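Local atomic coordinates of endoglucanase (Humicola insolens, PDB entry 1DYS), a protein that hydrolyses internal beta-1,4-glucosidic linkages of cellulose as a family 6 glycoside hydrolase, contributing to the recycling of plant biomass. Residues L85-D90 against S99-L104; P195-V200 against N252-R257; W282-P287 against M329-Y334. All blocks are in the same frame, centred on the assembly; numbering follows the deposited sequence.

Contact 1 (L85-D90 against S99-L104); sequences LYNLPD and SGELKL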
ATOM      1  N   LEU A  85      12.497  -7.664  -8.037  1.00 12.20           N
ATOM      2  CA  LEU A  85      12.809  -7.897  -6.611  1.00 11.40           C
ATOM      3  C   LEU A  85      12.789  -6.492  -6.029  1.00 12.29           C
ATOM      4  O   LEU A  85      13.666  -5.663  -6.340  1.00 13.55           O
ATOM      5  CB  LEU A  85      14.186  -8.574  -6.551  1.00 13.55           C
ATOM      6  CG  LEU A  85      14.606  -9.064  -5.166  1.00 12.40           C
ATOM      7  CD1 LEU A  85      15.495 -10.288  -5.322  1.00 15.19           C
ATOM      8  CD2 LEU A  85      15.304  -7.955  -4.402  1.00 17.10           C
ATOM      9  N   TYR A  86      11.747  -6.223  -5.234  1.00 13.64           N
ATOM     10  CA  TYR A  86      11.506  -4.851  -4.786  1.00 10.83           C
ATOM     11  C   TYR A  86      10.933  -4.795  -3.377  1.00 15.34           C
ATOM     12  O   TYR A  86       9.724  -4.652  -3.241  1.00 14.86           O
ATOM     13  CB  TYR A  86      10.550  -4.181  -5.795  1.00 12.42           C
ATOM     14  CG  TYR A  86      10.112  -2.774  -5.591  1.00 12.60           C
ATOM     15  CD1 TYR A  86      11.002  -1.728  -5.363  1.00  9.94           C
ATOM     16  CD2 TYR A  86       8.752  -2.422  -5.622  1.00 13.74           C
ATOM     17  CE1 TYR A  86      10.604  -0.400  -5.218  1.00 12.13           C
ATOM     18  CE2 TYR A  86       8.328  -1.126  -5.457  1.00 16.78           C
ATOM     19  CZ  TYR A  86       9.251  -0.112  -5.251  1.00 15.36           C
ATOM     20  OH  TYR A  86       8.795   1.182  -5.091  1.00 14.76           O
ATOM     21  N   ASN A  87      11.806  -4.946  -2.388  1.00 15.39           N
ATOM     22  CA  ASN A  87      11.306  -4.820  -0.989  1.00 10.89           C
ATOM     23  C   ASN A  87      12.376  -4.274  -0.076  1.00 12.51           C
ATOM     24  O   ASN A  87      12.438  -4.603   1.140  1.00 14.17           O
ATOM     25  CB  ASN A  87      10.778  -6.179  -0.547  1.00 12.53           C
ATOM     26  CG  ASN A  87       9.815  -6.046   0.639  1.00 15.12           C
ATOM     27  OD1 ASN A  87       9.282  -4.973   0.920  1.00 13.51           O
ATOM     28  ND2 ASN A  87       9.599  -7.152   1.326  1.00 14.63           N
ATOM     29  N   LEU A  88      13.220  -3.376  -0.585  1.00 12.48           N
ATOM     30  CA  LEU A  88      14.300  -2.827   0.244  1.00 13.76           C
ATOM     31  C   LEU A  88      13.806  -2.154   1.498  1.00 13.37           C
ATOM     32  O   LEU A  88      12.770  -1.471   1.573  1.00 14.66           O
ATOM     33  CB  LEU A  88      14.990  -1.726  -0.618  1.00 16.32           C
ATOM     34  CG  LEU A  88      16.421  -1.331  -0.247  1.00 16.68           C
ATOM     35  CD1 LEU A  88      17.365  -2.511  -0.441  1.00 16.55           C
ATOM     36  CD2 LEU A  88      16.854  -0.138  -1.100  1.00 16.00           C
ATOM     37  N   PRO A  89      14.537  -2.341   2.585  1.00 15.44           N
ATOM     38  CA  PRO A  89      14.193  -1.620   3.806  1.00 15.41           C
ATOM     39  C   PRO A  89      14.370  -0.135   3.539  1.00 15.17           C
ATOM     40  O   PRO A  89      15.303   0.334   2.845  1.00 14.69           O
ATOM     41  CB  PRO A  89      15.168  -2.099   4.902  1.00 15.65           C
ATOM     42  CG  PRO A  89      15.733  -3.322   4.271  1.00 15.43           C
ATOM     43  CD  PRO A  89      15.706  -3.190   2.752  1.00 12.94           C
ATOM     44  N   ASP A  90      13.427   0.683   3.992  1.00 12.82           N
ATOM     45  CA  ASP A  90      13.396   2.121   3.774  1.00 16.10           C
ATOM     46  C   ASP A  90      13.367   2.463   2.282  1.00 19.34           C
ATOM     47  O   ASP A  90      13.999   3.416   1.783  1.00 17.20           O
ATOM     48  CB  ASP A  90      14.598   2.823   4.430  1.00 13.45           C
ATOM     49  CG  ASP A  90      14.465   2.852   5.946  1.00 24.51           C
ATOM     50  OD1 ASP A  90      13.502   2.234   6.458  1.00 19.04           O
ATOM     51  OD2 ASP A  90      15.334   3.480   6.603  1.00 18.33           O
ATOM     52  N   SER A  99       8.554   3.030   1.350  1.00 13.48           N
ATOM     53  CA  SER A  99       7.323   2.885   0.590  1.00 12.53           C
ATOM     54  C   SER A  99       6.851   1.420   0.683  1.00 13.29           C
ATOM     55  O   SER A  99       5.780   1.157   0.128  1.00 15.74           O
ATOM     56  CB  SER A  99       7.563   3.206  -0.891  1.00 14.05           C
ATOM     57  OG  SER A  99       8.565   2.381  -1.428  1.00 13.06           O
ATOM     58  N   GLY A 100       7.629   0.553   1.315  1.00 14.54           N
ATOM     59  CA  GLY A 100       7.287  -0.871   1.475  1.00 11.74           C
ATOM     60  C   GLY A 100       7.127  -1.205   2.961  1.00 15.29           C
ATOM     61  O   GLY A 100       7.174  -0.384   3.887  1.00 15.03           O
ATOM     62  N   GLU A 101       7.004  -2.506   3.215  1.00 12.15           N
ATOM     63  CA  GLU A 101       6.744  -3.005   4.555  1.00 13.21           C
ATOM     64  C   GLU A 101       7.962  -3.068   5.460  1.00 14.91           C
ATOM     65  O   GLU A 101       7.744  -3.163   6.694  1.00 15.83           O
ATOM     66  CB  GLU A 101       6.076  -4.396   4.449  1.00 14.60           C
ATOM     67  CG  GLU A 101       7.110  -5.419   3.931  1.00 14.60           C
ATOM     68  CD  GLU A 101       6.404  -6.644   3.386  1.00 16.09           C
ATOM     69  OE1 GLU A 101       5.164  -6.788   3.488  1.00 14.91           O
ATOM     70  OE2 GLU A 101       7.138  -7.485   2.827  1.00 14.19           O
ATOM     71  N   LEU A 102       9.175  -2.943   4.929  1.00 14.14           N
ATOM     72  CA  LEU A 102      10.395  -3.062   5.728  1.00 15.84           C
ATOM     73  C   LEU A 102      11.015  -1.697   6.006  1.00 13.78           C
ATOM     74  O   LEU A 102      11.112  -0.840   5.153  1.00 13.84           O
ATOM     75  CB  LEU A 102      11.440  -3.950   5.044  1.00 14.72           C
ATOM     76  CG  LEU A 102      10.958  -5.355   4.694  1.00 13.44           C
ATOM     77  CD1 LEU A 102      12.112  -6.145   4.081  1.00 15.55           C
ATOM     78  CD2 LEU A 102      10.436  -6.102   5.908  1.00 15.65           C
ATOM     79  N   LYS A 103      11.357  -1.529   7.268  1.00 15.05           N
ATOM     80  CA  LYS A 103      11.983  -0.290   7.755  1.00 18.34           C
ATOM     81  C   LYS A 103      13.267  -0.647   8.482  1.00 17.23           C
ATOM     82  O   LYS A 103      13.290  -1.617   9.258  1.00 16.83           O
ATOM     83  CB  LYS A 103      11.013   0.427   8.706  1.00 15.93           C
ATOM     84  CG  LYS A 103       9.676   0.774   8.042  1.00 14.26           C
ATOM     85  CD  LYS A 103       8.805   1.649   8.908  1.00 20.35           C
ATOM     86  CE  LYS A 103       7.736   2.360   8.057  1.00 18.89           C
ATOM     87  NZ  LYS A 103       6.957   3.260   8.972  1.00 20.43           N
ATOM     88  N   LEU A 104      14.321   0.138   8.270  1.00 17.62           N
ATOM     89  CA  LEU A 104      15.596  -0.196   8.914  1.00 19.92           C
ATOM     90  C   LEU A 104      15.475  -0.167  10.425  1.00 19.44           C
ATOM     91  O   LEU A 104      16.018  -1.074  11.065  1.00 18.23           O
ATOM     92  CB  LEU A 104      16.736   0.677   8.403  1.00 14.04           C
ATOM     93  CG  LEU A 104      17.155   0.422   6.944  1.00 17.18           C
ATOM     94  CD1 LEU A 104      18.089   1.539   6.524  1.00 18.42           C
ATOM     95  CD2 LEU A 104      17.806  -0.948   6.819  1.00 17.13           C
TER
HETATM   96  O   HOH W   1       6.709  -3.956   0.863  1.00 13.16           O
HETATM   97  O   HOH W   2      10.159  -2.470   2.054  1.00 13.78           O
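A chi1 of -160° sets CG of N87 anti to its backbone N, and a chi1 of 70° puts CG of E101 in the crowded position between N and carbonyl carbon; with these torsions the amide meets the carboxylate, their planes 59° apart. N87 ND2 donates to E101 OE2 at 2.9 Å, on the anti lone pair of that oxygen, and the same OE2 also accepts the backbone N-H of I56, so two donors grip it. At the other end of the amide, a water that donates to N87 OD1 lies 2.8 Å from E101 N, whose proton it accepts. A second water accepts from L102 N and lies within hydrogen-bonding reach of both N87 OD1 and L88 O, which it may not serve at once.

Two further bonds run through D90. Its backbone N reaches L102 O at 3.0 Å, approaching from above the carbonyl plane. In return L104 N binds D90 OD1 at 2.9 Å; here CG lies beside D90's own backbone N, anti to the carbonyl carbon, and the donor comes from above the carboxylate plane. OD2 of the same group lies 3.4 Å from L104 CD1. Apolar packing involves P89, whose CB presses on L104 CD2 at 3.5 Å, tighter than usual van der Waals contact, and also meets L102 CB. L102 CD1 makes a van der Waals contact with a polar atom, the carbonyl oxygen of N87.

F57 of the second subunit packs on E101 and L102. Y86 OH and S99 OG both bond to D92 OD2, the carboxylate of the probable proton donor. Two limbs of one irregular loop are joined here, following strand 79-85 in the parallel barrel of family 6 and carrying D92 between them at the active site.

Contact 2 (P195-V200 against N252-R257); sequences PTAQEV and NAMRQR
R257 and A197 form the first shell. The arginine side chain, extended from CG to NE, brings one face of its guanidinium over the helix backbone, with the carbonyl carbon of A197 above its centre and Q198 N offset toward the rim. A197 CB touches R257 NE at 3.5 Å. At the edge of the same group, R257 NH1 donates to Q198 OE1 at 2.8 Å and an almost straight 177°. The oxygen lies in the guanidinium plane, yet the donor stands 62° out of the amide's carbonyl plane, consistent with the two planes being 65° apart. Q198 reaches this point because CG is anti to the backbone N and the chain then bends at chi2, bringing OE1 round to the edge of the guanidinium. A water accepts from R257 NH2 at 2.9 Å and donates to Q198 OE1, a longer second link.

Deeper in the interface the contact is apolar. M254 is bent at chi2, which carries its methyl CE to 3.6 Å from A197 CA and to 3.7 Å from V200 CG2, while its sulfur SD lies 3.9 Å from A197 CB. The small A197 lets the helices come close, with A197 CA and M254 CA 6.0 Å apart.

One step further out, a salt bridge from E194 to R257 NH2 ties R257, past helix 243-255, to helix 190-207 and gives the arginine an acidic partner next to the neutral amide. V200 and M254 both rest on F216 of strand 215-218, and helix 140-146 touches P195, T196, E199 and V200.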
ATOM      1  N   PRO A 195      28.995   9.076 -10.678  1.00 23.57           N
ATOM      2  CA  PRO A 195      28.461   8.802  -9.352  1.00 22.27           C
ATOM      3  C   PRO A 195      27.585   7.555  -9.432  1.00 24.12           C
ATOM      4  O   PRO A 195      27.632   6.754  -8.503  1.00 26.09           O
ATOM      5  CB  PRO A 195      27.645  10.036  -8.922  1.00 26.84           C
ATOM      6  CG  PRO A 195      28.344  11.099  -9.737  1.00 27.05           C
ATOM      7  CD  PRO A 195      28.759  10.466 -11.065  1.00 23.97           C
ATOM      8  N   THR A 196      26.877   7.337 -10.546  1.00 24.28           N
ATOM      9  CA  THR A 196      26.096   6.104 -10.704  1.00 25.48           C
ATOM     10  C   THR A 196      26.970   4.878 -10.837  1.00 23.30           C
ATOM     11  O   THR A 196      26.780   3.829 -10.205  1.00 25.84           O
ATOM     12  CB  THR A 196      25.177   6.213 -11.944  1.00 20.97           C
ATOM     13  OG1 THR A 196      24.345   7.356 -11.691  1.00 28.42           O
ATOM     14  CG2 THR A 196      24.315   4.981 -12.100  1.00 24.74           C
ATOM     15  N   ALA A 197      28.043   4.957 -11.648  1.00 22.38           N
ATOM     16  CA  ALA A 197      28.951   3.825 -11.767  1.00 18.61           C
ATOM     17  C   ALA A 197      29.683   3.493 -10.484  1.00 17.24           C
ATOM     18  O   ALA A 197      29.960   2.327 -10.215  1.00 21.98           O
ATOM     19  CB  ALA A 197      29.976   4.094 -12.883  1.00 22.57           C
ATOM     20  N   GLN A 198      29.993   4.518  -9.687  1.00 25.96           N
ATOM     21  CA  GLN A 198      30.681   4.347  -8.416  1.00 24.97           C
ATOM     22  C   GLN A 198      29.790   3.570  -7.446  1.00 24.11           C
ATOM     23  O   GLN A 198      30.231   2.684  -6.719  1.00 25.56           O
ATOM     24  CB  GLN A 198      31.075   5.711  -7.820  1.00 28.98           C
ATOM     25  CG  GLN A 198      31.831   5.559  -6.486  1.00 24.27           C
ATOM     26  CD  GLN A 198      33.109   4.768  -6.782  1.00 34.76           C
ATOM     27  OE1 GLN A 198      33.893   5.261  -7.596  1.00 36.44           O
ATOM     28  NE2 GLN A 198      33.297   3.593  -6.199  1.00 38.30           N
ATOM     29  N   GLU A 199      28.501   3.946  -7.459  1.00 25.95           N
ATOM     30  CA  GLU A 199      27.530   3.242  -6.611  1.00 25.16           C
ATOM     31  C   GLU A 199      27.450   1.774  -6.956  1.00 21.81           C
ATOM     32  O   GLU A 199      27.428   0.915  -6.056  1.00 26.10           O
ATOM     33  CB  GLU A 199      26.165   3.909  -6.717  1.00 27.77           C
ATOM     34  CG  GLU A 199      25.346   3.941  -5.442  1.00 32.81           C
ATOM     35  CD  GLU A 199      26.114   4.113  -4.153  1.00 36.59           C
ATOM     36  OE1 GLU A 199      27.093   4.870  -4.058  1.00 33.97           O
ATOM     37  OE2 GLU A 199      25.683   3.440  -3.173  1.00 37.28           O
ATOM     38  N   VAL A 200      27.373   1.428  -8.245  1.00 21.28           N
ATOM     39  CA  VAL A 200      27.374   0.040  -8.677  1.00 17.50           C
ATOM     40  C   VAL A 200      28.679  -0.642  -8.274  1.00 18.55           C
ATOM     41  O   VAL A 200      28.646  -1.778  -7.821  1.00 22.64           O
ATOM     42  CB  VAL A 200      27.144   0.007 -10.205  1.00 20.34           C
ATOM     43  CG1 VAL A 200      27.336  -1.375 -10.763  1.00 18.70           C
ATOM     44  CG2 VAL A 200      25.754   0.563 -10.540  1.00 20.27           C
ATOM     45  N   ASN A 252      29.418   2.819 -21.217  1.00 21.91           N
ATOM     46  CA  ASN A 252      30.774   3.355 -21.427  1.00 27.37           C
ATOM     47  C   ASN A 252      31.498   3.672 -20.127  1.00 26.91           C
ATOM     48  O   ASN A 252      32.692   3.356 -19.950  1.00 30.43           O
ATOM     49  CB  ASN A 252      30.654   4.578 -22.354  1.00 29.77           C
ATOM     50  CG  ASN A 252      30.323   4.212 -23.789  1.00 34.19           C
ATOM     51  OD1 ASN A 252      30.233   3.040 -24.178  1.00 41.35           O
ATOM     52  ND2 ASN A 252      30.089   5.178 -24.674  1.00 33.75           N
ATOM     53  N   ALA A 253      30.804   4.225 -19.124  1.00 22.42           N
ATOM     54  CA  ALA A 253      31.333   4.518 -17.816  1.00 23.09           C
ATOM     55  C   ALA A 253      31.688   3.212 -17.105  1.00 23.39           C
ATOM     56  O   ALA A 253      32.742   3.142 -16.474  1.00 29.01           O
ATOM     57  CB  ALA A 253      30.378   5.311 -16.939  1.00 30.28           C
ATOM     58  N   MET A 254      30.831   2.200 -17.190  1.00 22.12           N
ATOM     59  CA  MET A 254      31.099   0.915 -16.572  1.00 23.50           C
ATOM     60  C   MET A 254      32.299   0.193 -17.158  1.00 26.16           C
ATOM     61  O   MET A 254      33.073  -0.463 -16.472  1.00 26.18           O
ATOM     62  CB  MET A 254      29.863   0.004 -16.717  1.00 23.03           C
ATOM     63  CG  MET A 254      28.656   0.606 -16.006  1.00 18.94           C
ATOM     64  SD  MET A 254      28.743   0.576 -14.189  1.00 21.24           S
ATOM     65  CE  MET A 254      27.198   1.458 -13.870  1.00 25.64           C
ATOM     66  N   ARG A 255      32.373   0.224 -18.483  1.00 22.68           N
ATOM     67  CA  ARG A 255      33.431  -0.435 -19.239  1.00 26.36           C
ATOM     68  C   ARG A 255      34.823  -0.010 -18.831  1.00 21.34           C
ATOM     69  O   ARG A 255      35.741  -0.809 -18.649  1.00 32.51           O
ATOM     70  CB  ARG A 255      33.154  -0.088 -20.714  1.00 27.08           C
ATOM     71  CG  ARG A 255      34.283  -0.546 -21.622  1.00 35.35           C
ATOM     72  CD  ARG A 255      33.862  -0.408 -23.067  1.00 29.58           C
ATOM     73  NE  ARG A 255      32.645  -1.161 -23.356  1.00 28.85           N
ATOM     74  CZ  ARG A 255      31.500  -0.623 -23.730  1.00 21.00           C
ATOM     75  NH1 ARG A 255      31.393   0.702 -23.823  1.00 32.44           N
ATOM     76  NH2 ARG A 255      30.426  -1.341 -23.986  1.00 24.26           N
ATOM     77  N   GLN A 256      35.015   1.289 -18.607  1.00 27.23           N
ATOM     78  CA  GLN A 256      36.234   1.921 -18.186  1.00 27.13           C
ATOM     79  C   GLN A 256      36.633   1.564 -16.759  1.00 29.65           C
ATOM     80  O   GLN A 256      37.766   1.816 -16.331  1.00 31.23           O
ATOM     81  CB  GLN A 256      36.108   3.449 -18.234  1.00 30.48           C
ATOM     82  CG  GLN A 256      36.319   4.062 -19.596  1.00 30.07           C
ATOM     83  CD  GLN A 256      37.388   3.330 -20.395  1.00 40.42           C
ATOM     84  OE1 GLN A 256      37.100   2.833 -21.479  1.00 34.76           O
ATOM     85  NE2 GLN A 256      38.577   3.216 -19.824  1.00 41.99           N
ATOM     86  N   ARG A 257      35.679   1.046 -15.987  1.00 24.01           N
ATOM     87  CA  ARG A 257      35.947   0.627 -14.620  1.00 21.55           C
ATOM     88  C   ARG A 257      35.949  -0.902 -14.583  1.00 24.24           C
ATOM     89  O   ARG A 257      36.026  -1.575 -13.554  1.00 31.12           O
ATOM     90  CB  ARG A 257      34.960   1.199 -13.615  1.00 29.04           C
ATOM     91  CG  ARG A 257      34.848   2.722 -13.552  1.00 27.64           C
ATOM     92  CD  ARG A 257      33.551   3.064 -12.823  1.00 23.53           C
ATOM     93  NE  ARG A 257      33.412   4.428 -12.381  1.00 30.09           N
ATOM     94  CZ  ARG A 257      33.506   4.898 -11.138  1.00 22.17           C
ATOM     95  NH1 ARG A 257      33.813   4.131 -10.106  1.00 27.53           N
ATOM     96  NH2 ARG A 257      33.300   6.199 -10.967  1.00 28.30           N
TER
HETATM   97  O   HOH W   3      33.429   8.236  -8.901  1.00 31.66           O

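Contact 3 (W282-P287 against M329-Y334); sequences WCNVNP and MWFDAY
In this family 6 cellulase the contact ties the loop connecting the small antiparallel strand pair 270-271/288-289, beside the parallel barrel sheet of the fold, to the start of the C-terminal helix 332-340, where F331 occupies the N-cap position.

Hydrogen bonding between the two segments rests on a single link. Y334 OH donates to V285 O at 2.6 Å, a short bond; the hydroxyl lies in the carbonyl plane and on a lone pair, with a C=O...donor angle of 139°. Chi1 of -164° places CG of the tyrosine anti to its backbone N, and the phenol reaches from the first turn of the helix to the loop. Within the loop, N286 ND2 donates to N284 O at 2.9 Å, in the plane of both groups, bracing the turn that offers V285 O. The N284 side chain is held from elsewhere: its ND2 bonds to C319 O and S315 OG. On the helix side, W330 NE1 donates to D332 OD1, which is also bonded to T24 OG1.

Van der Waals contact supports the link. V285 O and N284 O both sit at the edge of the Y334 ring, near its plane, and N284 O is 3.6 Å from Y334 CE2. N284 CB lies 3.9 Å from that same CE2. An alanine in place of Y334 would remove the ring and its hydroxyl, and would probably leave V285 O without this partner and loosen the packing of the loop against the helix. F331 contributes less, its CE2 being 4.2 Å from N284 ND2.

Covalent restraint comes from the disulfide between C283 and C319, beside W282, which probably binds substrate.

Packing within the helix start completes the account: Y334 CB lies 3.5 Å above the plane of the F331 ring, offset toward its rim.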
ATOM      1  N   TRP A 282       6.164  11.863 -12.846  1.00 19.27           N
ATOM      2  CA  TRP A 282       6.106  10.401 -12.883  1.00 19.52           C
ATOM      3  C   TRP A 282       4.754   9.741 -12.686  1.00 19.99           C
ATOM      4  O   TRP A 282       4.675   8.513 -12.891  1.00 18.26           O
ATOM      5  CB  TRP A 282       7.000   9.861 -11.721  1.00 24.77           C
ATOM      6  CG  TRP A 282       6.531  10.433 -10.412  1.00 23.68           C
ATOM      7  CD1 TRP A 282       6.881  11.645  -9.865  1.00 22.06           C
ATOM      8  CD2 TRP A 282       5.588   9.849  -9.497  1.00 25.36           C
ATOM      9  NE1 TRP A 282       6.196  11.850  -8.693  1.00 30.20           N
ATOM     10  CE2 TRP A 282       5.407  10.751  -8.439  1.00 29.10           C
ATOM     11  CE3 TRP A 282       4.913   8.626  -9.463  1.00 24.71           C
ATOM     12  CZ2 TRP A 282       4.556  10.496  -7.359  1.00 25.73           C
ATOM     13  CZ3 TRP A 282       4.054   8.382  -8.408  1.00 23.84           C
ATOM     14  CH2 TRP A 282       3.878   9.302  -7.359  1.00 27.45           C
ATOM     15  N   CYS A 283       3.777  10.440 -12.143  1.00 16.77           N
ATOM     16  CA  CYS A 283       2.521   9.804 -11.764  1.00 16.10           C
ATOM     17  C   CYS A 283       1.490   9.828 -12.868  1.00 17.58           C
ATOM     18  O   CYS A 283       1.062  10.902 -13.284  1.00 20.39           O
ATOM     19  CB  CYS A 283       1.922  10.480 -10.502  1.00 18.32           C
ATOM     20  SG  CYS A 283       0.454   9.579  -9.935  1.00 15.79           S
ATOM     21  N   ASN A 284       1.120   8.665 -13.358  1.00 15.88           N
ATOM     22  CA  ASN A 284       0.084   8.494 -14.362  1.00 13.86           C
ATOM     23  C   ASN A 284       0.204   9.555 -15.462  1.00 16.24           C
ATOM     24  O   ASN A 284      -0.747  10.252 -15.770  1.00 17.28           O
ATOM     25  CB  ASN A 284      -1.285   8.488 -13.712  1.00 15.80           C
ATOM     26  CG  ASN A 284      -1.435   7.401 -12.667  1.00 15.74           C
ATOM     27  OD1 ASN A 284      -0.929   6.274 -12.806  1.00 15.56           O
ATOM     28  ND2 ASN A 284      -2.110   7.749 -11.583  1.00 17.85           N
ATOM     29  N   VAL A 285       1.391   9.570 -16.051  1.00 17.47           N
ATOM     30  CA  VAL A 285       1.672  10.575 -17.089  1.00 16.74           C
ATOM     31  C   VAL A 285       0.801  10.339 -18.296  1.00 17.06           C
ATOM     32  O   VAL A 285       0.576   9.250 -18.804  1.00 17.11           O
ATOM     33  CB  VAL A 285       3.181  10.613 -17.393  1.00 17.52           C
ATOM     34  CG1 VAL A 285       3.549  11.354 -18.669  1.00 20.33           C
ATOM     35  CG2 VAL A 285       3.856  11.178 -16.166  1.00 16.10           C
ATOM     36  N   ASN A 286       0.264  11.457 -18.807  1.00 16.18           N
ATOM     37  CA  ASN A 286      -0.635  11.351 -19.966  1.00 17.11           C
ATOM     38  C   ASN A 286      -0.514  12.631 -20.797  1.00 18.44           C
ATOM     39  O   ASN A 286      -0.285  13.709 -20.269  1.00 22.45           O
ATOM     40  CB  ASN A 286      -2.057  11.086 -19.518  1.00 17.36           C
ATOM     41  CG  ASN A 286      -2.570  12.216 -18.632  1.00 32.33           C
ATOM     42  OD1 ASN A 286      -3.214  13.165 -19.100  1.00 24.90           O
ATOM     43  ND2 ASN A 286      -2.243  12.144 -17.341  1.00 23.19           N
ATOM     44  N   PRO A 287      -0.664  12.462 -22.099  1.00 19.71           N
ATOM     45  CA  PRO A 287      -0.932  11.233 -22.800  1.00 18.73           C
ATOM     46  C   PRO A 287       0.230  10.261 -22.925  1.00 16.37           C
ATOM     47  O   PRO A 287       1.384  10.682 -23.023  1.00 18.92           O
ATOM     48  CB  PRO A 287      -1.294  11.597 -24.269  1.00 20.00           C
ATOM     49  CG  PRO A 287      -0.906  13.046 -24.371  1.00 26.90           C
ATOM     50  CD  PRO A 287      -0.551  13.614 -23.020  1.00 21.06           C
ATOM     51  N   MET A 329      -3.487  -0.064  -8.031  1.00 20.58           N
ATOM     52  CA  MET A 329      -4.898  -0.339  -8.297  1.00 19.38           C
ATOM     53  C   MET A 329      -5.156  -0.163  -9.800  1.00 15.08           C
ATOM     54  O   MET A 329      -4.518   0.681 -10.416  1.00 15.65           O
ATOM     55  CB  MET A 329      -5.712   0.652  -7.471  1.00 25.54           C
ATOM     56  CG  MET A 329      -6.730   0.215  -6.471  1.00 38.71           C
ATOM     57  SD  MET A 329      -6.214  -0.942  -5.213  1.00 34.88           S
ATOM     58  CE  MET A 329      -6.375   0.027  -3.712  1.00 26.53           C
ATOM     59  N   TRP A 330      -6.012  -0.989 -10.375  1.00 15.69           N
ATOM     60  CA  TRP A 330      -6.289  -0.911 -11.803  1.00 16.18           C
ATOM     61  C   TRP A 330      -6.998   0.389 -12.146  1.00 14.06           C
ATOM     62  O   TRP A 330      -7.898   0.871 -11.459  1.00 18.94           O
ATOM     63  CB  TRP A 330      -7.155  -2.110 -12.180  1.00 17.74           C
ATOM     64  CG  TRP A 330      -7.252  -2.198 -13.675  1.00 15.93           C
ATOM     65  CD1 TRP A 330      -8.320  -1.961 -14.460  1.00 16.88           C
ATOM     66  CD2 TRP A 330      -6.178  -2.607 -14.540  1.00 17.09           C
ATOM     67  NE1 TRP A 330      -8.015  -2.176 -15.805  1.00 15.83           N
ATOM     68  CE2 TRP A 330      -6.692  -2.590 -15.842  1.00 15.02           C
ATOM     69  CE3 TRP A 330      -4.845  -2.974 -14.353  1.00 16.31           C
ATOM     70  CZ2 TRP A 330      -5.938  -2.914 -16.972  1.00 14.94           C
ATOM     71  CZ3 TRP A 330      -4.079  -3.323 -15.453  1.00 17.53           C
ATOM     72  CH2 TRP A 330      -4.622  -3.273 -16.762  1.00 16.24           C
ATOM     73  N   PHE A 331      -6.538   1.019 -13.219  1.00 16.09           N
ATOM     74  CA  PHE A 331      -7.002   2.319 -13.681  1.00 14.41           C
ATOM     75  C   PHE A 331      -7.415   2.124 -15.142  1.00 16.69           C
ATOM     76  O   PHE A 331      -6.598   2.366 -16.038  1.00 15.30           O
ATOM     77  CB  PHE A 331      -5.863   3.333 -13.515  1.00 16.27           C
ATOM     78  CG  PHE A 331      -6.168   4.775 -13.831  1.00 17.29           C
ATOM     79  CD1 PHE A 331      -7.446   5.194 -14.172  1.00 18.71           C
ATOM     80  CD2 PHE A 331      -5.163   5.727 -13.742  1.00 15.36           C
ATOM     81  CE1 PHE A 331      -7.721   6.527 -14.445  1.00 18.22           C
ATOM     82  CE2 PHE A 331      -5.414   7.059 -14.022  1.00 16.90           C
ATOM     83  CZ  PHE A 331      -6.694   7.446 -14.370  1.00 19.20           C
ATOM     84  N   ASP A 332      -8.655   1.616 -15.293  1.00 17.34           N
ATOM     85  CA  ASP A 332      -9.038   1.184 -16.641  1.00 19.24           C
ATOM     86  C   ASP A 332      -9.090   2.268 -17.684  1.00 16.36           C
ATOM     87  O   ASP A 332      -8.733   1.975 -18.835  1.00 16.52           O
ATOM     88  CB  ASP A 332     -10.326   0.354 -16.541  1.00 15.59           C
ATOM     89  CG  ASP A 332     -10.497  -0.493 -17.790  1.00 18.84           C
ATOM     90  OD1 ASP A 332      -9.703  -1.446 -17.917  1.00 18.37           O
ATOM     91  OD2 ASP A 332     -11.420  -0.206 -18.592  1.00 21.30           O
ATOM     92  N   ALA A 333      -9.436   3.525 -17.358  1.00 16.52           N
ATOM     93  CA  ALA A 333      -9.391   4.554 -18.389  1.00 16.87           C
ATOM     94  C   ALA A 333      -7.945   4.786 -18.888  1.00 13.54           C
ATOM     95  O   ALA A 333      -7.750   5.177 -20.033  1.00 16.52           O
ATOM     96  CB  ALA A 333      -9.956   5.853 -17.821  1.00 20.56           C
ATOM     97  N   TYR A 334      -7.011   4.602 -17.961  1.00 15.39           N
ATOM     98  CA  TYR A 334      -5.609   4.752 -18.353  1.00 14.46           C
ATOM     99  C   TYR A 334      -5.196   3.608 -19.280  1.00 15.06           C
ATOM    100  O   TYR A 334      -4.480   3.892 -20.251  1.00 16.95           O
ATOM    101  CB  TYR A 334      -4.749   4.872 -17.107  1.00 14.33           C
ATOM    102  CG  TYR A 334      -3.365   5.398 -17.368  1.00 16.96           C
ATOM    103  CD1 TYR A 334      -2.390   4.526 -17.849  1.00 12.69           C
ATOM    104  CD2 TYR A 334      -2.994   6.702 -17.140  1.00 17.31           C
ATOM    105  CE1 TYR A 334      -1.093   4.956 -18.096  1.00 14.54           C
ATOM    106  CE2 TYR A 334      -1.717   7.162 -17.366  1.00 16.18           C
ATOM    107  CZ  TYR A 334      -0.768   6.270 -17.847  1.00 14.97           C
ATOM    108  OH  TYR A 334       0.498   6.727 -18.096  1.00 16.04           O
TER

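How the contacts relate
Contacts 2 and 3 are mostly buried, contact 1 partly so. Only contact 2 joins two helices; contact 1 joins two limbs of one loop beside the active site, and contact 3 a loop to the start of a helix. The chemistry follows: in contact 1 backbone groups, carboxylates and waters share the work, in contact 2 apolar packing lies beneath an arginine-amide bond nearer the surface, and in contact 3 one tyrosine hydroxyl carries the polar link. Contacts 1 and 3 both touch the second subunit, contact 2 does not. Contacts 2 and 3, centres about 34 Å apart, stand on opposite sides of the chain's centre, and no two of the three touch.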